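Local structure of aminotransferase class-III (Sphaerobacter thermophilus DSM 20745, 6K8H) at residues T368-Q380 with I411-T423. The protein belongs to the class-III aminotransferases, which share the fold of the pyridoxal-phosphate-dependent transaminases, and is an omega-transaminase. Sequence-based numbering, arbitrary orientation.
Sequences TGYGSLFHIHLHQ and IFITPALFGCLST
Phe374 lays its ring over the backbone of Gly419, its partner in an antiparallel, hydrogen-bonded pair between strands 373-377 and 418-420. Chi1 of 65° sets CG between the backbone N and the carbonyl carbon, which swings the ring across the neighbouring strand, and Gly419 CA sits 4.0 Å from the Phe374 ring centroid, over its face. Glycine suits this place because a CB would run into Phe374 CZ. The ring also reaches Ile413, whose CD1 lies 3.7 Å from Phe374 CE1, while Phe433 of helix 427-445 meets it edge-to-face.

Two backbone bonds join the same pair: Gly419 N to Phe374 O is nearly straight (175°), and Phe374 N gives the return bond to Gly419 O. Leu421 N to Ser372 O and Ile376 N to Leu417 O extend the pairing at its two ends. Leu417 CB packs 3.9 Å from Ile376 CB.

The other face of the sheet carries Leu373, His375, Phe418 and Cys420. His375 has CG anti to its backbone nitrogen (chi1 -156°), bringing one face of the imidazole against Phe418 CB, with His377 CE1 over the opposite one. Its ND1 donates to Ile376 O at 3.1 Å, in the ring plane but from above the carbonyl plane. Leu373 CD2 touches both Phe418 CZ and Cys420 CB. A large apolar ring suits position 418, packing on His375 and Leu373 and touching Arg226 of the PLR pocket, its side chain about 8 Å from bound PLR. Thr414 OG1 donates to a lone pair of Phe418 O.

The contact is thus largely buried: four backbone bonds join the segments, a water donates to both Ile376 O and Ala416 O, apolar contacts lie on both faces, with the His375 imidazole on one of them, and ND1 donation probably favours one orientation of that ring.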
ATOM      1  N   THR B 368      -6.712 -26.385 -15.043  1.00  8.37           N
ATOM      2  CA  THR B 368      -7.429 -26.159 -13.798  1.00  9.64           C
ATOM      3  C   THR B 368      -8.118 -24.803 -13.868  1.00 10.98           C
ATOM      4  O   THR B 368      -7.795 -23.966 -14.713  1.00  7.73           O
ATOM      5  CB  THR B 368      -6.496 -26.215 -12.576  1.00 11.75           C
ATOM      6  OG1 THR B 368      -5.467 -25.218 -12.685  1.00 11.60           O
ATOM      7  CG2 THR B 368      -5.874 -27.590 -12.442  1.00 13.22           C
ATOM      8  N   GLY B 369      -9.065 -24.587 -12.968  1.00 11.56           N
ATOM      9  CA  GLY B 369      -9.688 -23.280 -12.888  1.00  9.90           C
ATOM     10  C   GLY B 369     -11.050 -23.344 -12.242  1.00 12.66           C
ATOM     11  O   GLY B 369     -11.609 -24.410 -11.996  1.00 14.25           O
ATOM     12  N   TYR B 370     -11.581 -22.155 -11.979  1.00 11.97           N
ATOM     13  CA  TYR B 370     -12.886 -22.008 -11.351  1.00 10.60           C
ATOM     14  C   TYR B 370     -13.429 -20.628 -11.700  1.00 13.50           C
ATOM     15  O   TYR B 370     -12.667 -19.661 -11.765  1.00 13.69           O
ATOM     16  CB  TYR B 370     -12.810 -22.184  -9.826  1.00 12.03           C
ATOM     17  CG  TYR B 370     -14.194 -22.292  -9.219  1.00 16.91           C
ATOM     18  CD1 TYR B 370     -14.947 -21.154  -8.945  1.00 15.95           C
ATOM     19  CD2 TYR B 370     -14.768 -23.535  -8.977  1.00 18.23           C
ATOM     20  CE1 TYR B 370     -16.224 -21.252  -8.429  1.00 15.65           C
ATOM     21  CE2 TYR B 370     -16.045 -23.646  -8.456  1.00 18.01           C
ATOM     22  CZ  TYR B 370     -16.766 -22.506  -8.192  1.00 17.53           C
ATOM     23  OH  TYR B 370     -18.032 -22.620  -7.686  1.00 15.75           O
ATOM     24  N   GLY B 371     -14.739 -20.539 -11.918  1.00 14.05           N
ATOM     25  CA  GLY B 371     -15.305 -19.268 -12.339  1.00 15.46           C
ATOM     26  C   GLY B 371     -14.552 -18.750 -13.555  1.00 16.15           C
ATOM     27  O   GLY B 371     -14.345 -19.476 -14.533  1.00 13.32           O
ATOM     28  N   SER B 372     -14.044 -17.518 -13.468  1.00 10.02           N
ATOM     29  CA  SER B 372     -13.366 -16.877 -14.591  1.00 10.96           C
ATOM     30  C   SER B 372     -11.845 -16.945 -14.489  1.00 10.09           C
ATOM     31  O   SER B 372     -11.155 -16.181 -15.176  1.00 13.23           O
ATOM     32  CB  SER B 372     -13.806 -15.414 -14.711  1.00  9.91           C
ATOM     33  OG  SER B 372     -13.613 -14.740 -13.484  1.00 12.07           O
ATOM     34  N   LEU B 373     -11.308 -17.847 -13.670  1.00  9.30           N
ATOM     35  CA  LEU B 373      -9.871 -18.048 -13.535  1.00 11.11           C
ATOM     36  C   LEU B 373      -9.491 -19.407 -14.107  1.00  9.72           C
ATOM     37  O   LEU B 373     -10.201 -20.396 -13.890  1.00 14.22           O
ATOM     38  CB  LEU B 373      -9.447 -17.976 -12.063  1.00  8.72           C
ATOM     39  CG  LEU B 373      -9.720 -16.673 -11.307  1.00 10.62           C
ATOM     40  CD1 LEU B 373      -9.501 -16.881  -9.816  1.00 15.56           C
ATOM     41  CD2 LEU B 373      -8.810 -15.586 -11.819  1.00 12.88           C
ATOM     42  N   PHE B 374      -8.362 -19.467 -14.810  1.00 11.27           N
ATOM     43  CA  PHE B 374      -7.917 -20.735 -15.381  1.00  8.97           C
ATOM     44  C   PHE B 374      -6.393 -20.781 -15.423  1.00  9.44           C
ATOM     45  O   PHE B 374      -5.715 -19.749 -15.423  1.00 10.84           O
ATOM     46  CB  PHE B 374      -8.512 -20.957 -16.779  1.00 10.31           C
ATOM     47  CG  PHE B 374      -8.040 -19.965 -17.807  1.00  8.64           C
ATOM     48  CD1 PHE B 374      -6.883 -20.199 -18.531  1.00 10.21           C
ATOM     49  CD2 PHE B 374      -8.756 -18.806 -18.054  1.00  9.16           C
ATOM     50  CE1 PHE B 374      -6.441 -19.295 -19.468  1.00  9.56           C
ATOM     51  CE2 PHE B 374      -8.326 -17.901 -18.989  1.00  8.57           C
ATOM     52  CZ  PHE B 374      -7.171 -18.139 -19.698  1.00 14.41           C
ATOM     53  N   HIS B 375      -5.865 -22.002 -15.483  1.00  8.56           N
ATOM     54  CA  HIS B 375      -4.422 -22.255 -15.526  1.00 10.17           C
ATOM     55  C   HIS B 375      -4.185 -23.444 -16.450  1.00 10.05           C
ATOM     56  O   HIS B 375      -4.700 -24.541 -16.190  1.00  7.62           O
ATOM     57  CB  HIS B 375      -3.874 -22.543 -14.117  1.00  7.90           C
ATOM     58  CG  HIS B 375      -2.407 -22.267 -13.950  1.00  9.68           C
ATOM     59  ND1 HIS B 375      -1.463 -22.629 -14.888  1.00  8.71           N
ATOM     60  CD2 HIS B 375      -1.722 -21.676 -12.940  1.00 12.25           C
ATOM     61  CE1 HIS B 375      -0.261 -22.272 -14.469  1.00 10.02           C
ATOM     62  NE2 HIS B 375      -0.390 -21.681 -13.293  1.00 10.00           N
ATOM     63  N   ILE B 376      -3.433 -23.222 -17.543  1.00  9.13           N
ATOM     64  CA  ILE B 376      -3.033 -24.293 -18.456  1.00  8.63           C
ATOM     65  C   ILE B 376      -1.751 -24.930 -17.938  1.00 11.10           C
ATOM     66  O   ILE B 376      -0.838 -24.240 -17.474  1.00 11.88           O
ATOM     67  CB  ILE B 376      -2.842 -23.769 -19.890  1.00  9.55           C
ATOM     68  CG1 ILE B 376      -4.040 -22.922 -20.330  1.00  9.04           C
ATOM     69  CG2 ILE B 376      -2.634 -24.933 -20.849  1.00 10.01           C
ATOM     70  CD1 ILE B 376      -3.847 -22.270 -21.703  1.00  9.62           C
ATOM     71  N   HIS B 377      -1.684 -26.253 -18.002  1.00  7.39           N
ATOM     72  CA  HIS B 377      -0.524 -27.020 -17.581  1.00  9.61           C
ATOM     73  C   HIS B 377      -0.119 -27.940 -18.717  1.00 10.57           C
ATOM     74  O   HIS B 377      -0.976 -28.620 -19.294  1.00 10.99           O
ATOM     75  CB  HIS B 377      -0.857 -27.848 -16.345  1.00  8.59           C
ATOM     76  CG  HIS B 377      -1.449 -27.048 -15.227  1.00 11.66           C
ATOM     77  ND1 HIS B 377      -0.685 -26.264 -14.388  1.00 10.65           N
ATOM     78  CD2 HIS B 377      -2.729 -26.918 -14.804  1.00  9.98           C
ATOM     79  CE1 HIS B 377      -1.468 -25.690 -13.489  1.00 10.27           C
ATOM     80  NE2 HIS B 377      -2.714 -26.063 -13.725  1.00 13.11           N
ATOM     81  N   LEU B 378       1.178 -27.976 -19.024  1.00  9.12           N
ATOM     82  CA  LEU B 378       1.696 -28.828 -20.097  1.00 11.86           C
ATOM     83  C   LEU B 378       2.329 -30.100 -19.544  1.00 11.79           C
ATOM     84  O   LEU B 378       3.365 -30.578 -20.023  1.00 10.80           O
ATOM     85  CB  LEU B 378       2.664 -28.046 -20.978  1.00 10.61           C
ATOM     86  CG  LEU B 378       1.948 -26.823 -21.562  1.00 10.95           C
ATOM     87  CD1 LEU B 378       2.800 -26.128 -22.605  1.00 12.13           C
ATOM     88  CD2 LEU B 378       0.593 -27.205 -22.161  1.00 12.47           C
ATOM     89  N   HIS B 379       1.704 -30.643 -18.501  1.00 11.69           N
ATOM     90  CA  HIS B 379       2.066 -31.918 -17.908  1.00 12.23           C
ATOM     91  C   HIS B 379       0.796 -32.517 -17.319  1.00 11.63           C
ATOM     92  O   HIS B 379      -0.249 -31.866 -17.263  1.00  9.82           O
ATOM     93  CB  HIS B 379       3.150 -31.755 -16.843  1.00  8.62           C
ATOM     94  CG  HIS B 379       2.697 -30.941 -15.673  1.00  8.56           C
ATOM     95  ND1 HIS B 379       1.850 -31.442 -14.706  1.00  9.51           N
ATOM     96  CD2 HIS B 379       2.953 -29.658 -15.325  1.00 11.38           C
ATOM     97  CE1 HIS B 379       1.609 -30.501 -13.806  1.00 11.82           C
ATOM     98  NE2 HIS B 379       2.263 -29.408 -14.161  1.00  7.93           N
ATOM     99  N   GLN B 380       0.887 -33.775 -16.892  1.00 10.66           N
ATOM    100  CA  GLN B 380      -0.255 -34.462 -16.313  1.00  9.62           C
ATOM    101  C   GLN B 380       0.030 -34.930 -14.888  1.00 14.48           C
ATOM    102  O   GLN B 380      -0.490 -35.959 -14.447  1.00 10.07           O
ATOM    103  CB  GLN B 380      -0.690 -35.618 -17.215  1.00 20.39           C
ATOM    104  CG  GLN B 380      -1.490 -35.108 -18.420  1.00 18.57           C
ATOM    105  CD  GLN B 380      -1.882 -36.184 -19.409  1.00 23.31           C
ATOM    106  OE1 GLN B 380      -1.185 -37.185 -19.579  1.00 31.48           O
ATOM    107  NE2 GLN B 380      -3.005 -35.972 -20.087  1.00 31.12           N
ATOM    108  N   ILE B 411      -2.679 -12.667 -28.188  1.00  9.29           N
ATOM    109  CA  ILE B 411      -3.101 -13.120 -26.862  1.00  9.25           C
ATOM    110  C   ILE B 411      -2.060 -12.702 -25.824  1.00  8.45           C
ATOM    111  O   ILE B 411      -0.875 -13.033 -25.946  1.00  9.76           O
ATOM    112  CB  ILE B 411      -3.315 -14.645 -26.812  1.00  9.81           C
ATOM    113  CG1 ILE B 411      -4.353 -15.101 -27.848  1.00  8.55           C
ATOM    114  CG2 ILE B 411      -3.744 -15.063 -25.405  1.00  5.31           C
ATOM    115  CD1 ILE B 411      -5.783 -14.715 -27.512  1.00  8.82           C
ATOM    116  N   PHE B 412      -2.511 -11.999 -24.796  1.00 10.74           N
ATOM    117  CA  PHE B 412      -1.676 -11.583 -23.676  1.00  9.64           C
ATOM    118  C   PHE B 412      -2.098 -12.410 -22.468  1.00  8.12           C
ATOM    119  O   PHE B 412      -3.210 -12.241 -21.958  1.00  7.36           O
ATOM    120  CB  PHE B 412      -1.836 -10.081 -23.425  1.00 10.79           C
ATOM    121  CG  PHE B 412      -1.068  -9.555 -22.237  1.00 10.47           C
ATOM    122  CD1 PHE B 412       0.257  -9.903 -22.021  1.00 14.02           C
ATOM    123  CD2 PHE B 412      -1.677  -8.676 -21.356  1.00 10.43           C
ATOM    124  CE1 PHE B 412       0.954  -9.403 -20.917  1.00 15.18           C
ATOM    125  CE2 PHE B 412      -1.005  -8.170 -20.254  1.00 11.02           C
ATOM    126  CZ  PHE B 412       0.324  -8.533 -20.037  1.00 15.23           C
ATOM    127  N   ILE B 413      -1.221 -13.312 -22.022  1.00  6.36           N
ATOM    128  CA  ILE B 413      -1.467 -14.155 -20.858  1.00  8.52           C
ATOM    129  C   ILE B 413      -0.191 -14.147 -20.022  1.00 10.64           C
ATOM    130  O   ILE B 413       0.870 -13.733 -20.489  1.00 12.59           O
ATOM    131  CB  ILE B 413      -1.889 -15.599 -21.243  1.00  8.11           C
ATOM    132  CG1 ILE B 413      -2.555 -16.315 -20.054  1.00  7.44           C
ATOM    133  CG2 ILE B 413      -0.700 -16.375 -21.817  1.00  9.95           C
ATOM    134  CD1 ILE B 413      -3.412 -17.505 -20.450  1.00  9.37           C
ATOM    135  N   THR B 414      -0.302 -14.562 -18.754  1.00  7.09           N
ATOM    136  CA  THR B 414       0.889 -14.599 -17.918  1.00 10.79           C
ATOM    137  C   THR B 414       1.879 -15.645 -18.427  1.00  9.53           C
ATOM    138  O   THR B 414       1.495 -16.611 -19.096  1.00 10.23           O
ATOM    139  CB  THR B 414       0.553 -14.904 -16.458  1.00 10.49           C
ATOM    140  OG1 THR B 414       0.039 -16.237 -16.338  1.00  7.74           O
ATOM    141  CG2 THR B 414      -0.445 -13.891 -15.901  1.00 12.20           C
ATOM    142  N   PRO B 415       3.160 -15.488 -18.096  1.00 10.88           N
ATOM    143  CA  PRO B 415       4.144 -16.509 -18.496  1.00 11.62           C
ATOM    144  C   PRO B 415       3.809 -17.909 -18.011  1.00 10.80           C
ATOM    145  O   PRO B 415       4.189 -18.881 -18.672  1.00 12.81           O
ATOM    146  CB  PRO B 415       5.444 -15.996 -17.872  1.00 13.39           C
ATOM    147  CG  PRO B 415       5.257 -14.505 -17.812  1.00 19.22           C
ATOM    148  CD  PRO B 415       3.798 -14.287 -17.517  1.00 13.19           C
ATOM    149  N   ALA B 416       3.094 -18.057 -16.892  1.00 10.15           N
ATOM    150  CA  ALA B 416       2.756 -19.393 -16.422  1.00 10.39           C
ATOM    151  C   ALA B 416       1.578 -19.996 -17.177  1.00 10.20           C
ATOM    152  O   ALA B 416       1.292 -21.183 -16.991  1.00  5.57           O
ATOM    153  CB  ALA B 416       2.447 -19.367 -14.913  1.00 11.07           C
ATOM    154  N   LEU B 417       0.938 -19.223 -18.065  1.00 10.45           N
ATOM    155  CA  LEU B 417      -0.332 -19.581 -18.700  1.00  9.47           C
ATOM    156  C   LEU B 417      -1.460 -19.630 -17.669  1.00  7.78           C
ATOM    157  O   LEU B 417      -2.423 -20.391 -17.806  1.00  8.57           O
ATOM    158  CB  LEU B 417      -0.240 -20.892 -19.505  1.00  6.55           C
ATOM    159  CG  LEU B 417       0.935 -20.986 -20.486  1.00  7.70           C
ATOM    160  CD1 LEU B 417       0.877 -22.260 -21.308  1.00  9.32           C
ATOM    161  CD2 LEU B 417       1.032 -19.765 -21.409  1.00  7.81           C
ATOM    162  N   PHE B 418      -1.349 -18.716 -16.708  1.00  9.10           N
ATOM    163  CA  PHE B 418      -2.437 -18.437 -15.748  1.00  7.38           C
ATOM    164  C   PHE B 418      -3.193 -17.263 -16.376  1.00  9.28           C
ATOM    165  O   PHE B 418      -2.550 -16.300 -16.784  1.00  8.62           O
ATOM    166  CB  PHE B 418      -1.893 -18.020 -14.385  1.00  7.93           C
ATOM    167  CG  PHE B 418      -2.929 -17.362 -13.512  1.00 11.34           C
ATOM    168  CD1 PHE B 418      -3.989 -18.092 -13.006  1.00  7.95           C
ATOM    169  CD2 PHE B 418      -2.858 -16.010 -13.217  1.00 10.20           C
ATOM    170  CE1 PHE B 418      -4.941 -17.491 -12.201  1.00 11.19           C
ATOM    171  CE2 PHE B 418      -3.815 -15.410 -12.417  1.00  9.04           C
ATOM    172  CZ  PHE B 418      -4.856 -16.151 -11.913  1.00 11.50           C
ATOM    173  N   GLY B 419      -4.513 -17.357 -16.461  1.00  8.23           N
ATOM    174  CA  GLY B 419      -5.275 -16.302 -17.094  1.00 10.90           C
ATOM    175  C   GLY B 419      -6.632 -16.102 -16.451  1.00 10.05           C
ATOM    176  O   GLY B 419      -7.093 -16.901 -15.627  1.00 10.81           O
ATOM    177  N   CYS B 420      -7.257 -14.989 -16.823  1.00  8.55           N
ATOM    178  CA  CYS B 420      -8.551 -14.605 -16.273  1.00 11.01           C
ATOM    179  C   CYS B 420      -9.402 -13.971 -17.367  1.00  9.13           C
ATOM    180  O   CYS B 420      -8.900 -13.309 -18.281  1.00  7.40           O
ATOM    181  CB  CYS B 420      -8.416 -13.674 -15.060  1.00  7.73           C
ATOM    182  SG  CYS B 420      -7.597 -12.100 -15.417  1.00 11.71           S
ATOM    183  N   LEU B 421     -10.704 -14.179 -17.264  1.00  9.69           N
ATOM    184  CA  LEU B 421     -11.632 -13.492 -18.151  1.00 12.75           C
ATOM    185  C   LEU B 421     -12.039 -12.119 -17.606  1.00  8.96           C
ATOM    186  O   LEU B 421     -11.918 -11.822 -16.418  1.00 12.06           O
ATOM    187  CB  LEU B 421     -12.884 -14.340 -18.372  1.00  9.74           C
ATOM    188  CG  LEU B 421     -12.711 -15.825 -18.652  1.00 11.44           C
ATOM    189  CD1 LEU B 421     -14.079 -16.506 -18.703  1.00 15.05           C
ATOM    190  CD2 LEU B 421     -11.978 -16.011 -19.968  1.00 12.88           C
ATOM    191  N   SER B 422     -12.525 -11.276 -18.512  1.00  9.15           N
ATOM    192  CA  SER B 422     -13.133 -10.001 -18.166  1.00 10.17           C
ATOM    193  C   SER B 422     -14.553  -9.937 -18.732  1.00 10.33           C
ATOM    194  O   SER B 422     -14.891 -10.624 -19.706  1.00  8.65           O
ATOM    195  CB  SER B 422     -12.279  -8.840 -18.683  1.00  8.03           C
ATOM    196  OG  SER B 422     -12.218  -8.847 -20.104  1.00  8.76           O
ATOM    197  N   THR B 423     -15.387  -9.105 -18.104  1.00  9.34           N
ATOM    198  CA  THR B 423     -16.789  -9.029 -18.500  1.00 11.27           C
ATOM    199  C   THR B 423     -17.025  -8.545 -19.936  1.00 11.11           C
ATOM    200  O   THR B 423     -18.078  -8.899 -20.493  1.00 11.29           O
ATOM    201  CB  THR B 423     -17.581  -8.136 -17.528  1.00 11.02           C
ATOM    202  OG1 THR B 423     -16.998  -6.832 -17.481  1.00 11.34           O
ATOM    203  CG2 THR B 423     -17.627  -8.745 -16.122  1.00 12.10           C
TER
HETATM  204  O   HOH W   1       1.640 -23.801 -18.161  1.00 14.53           O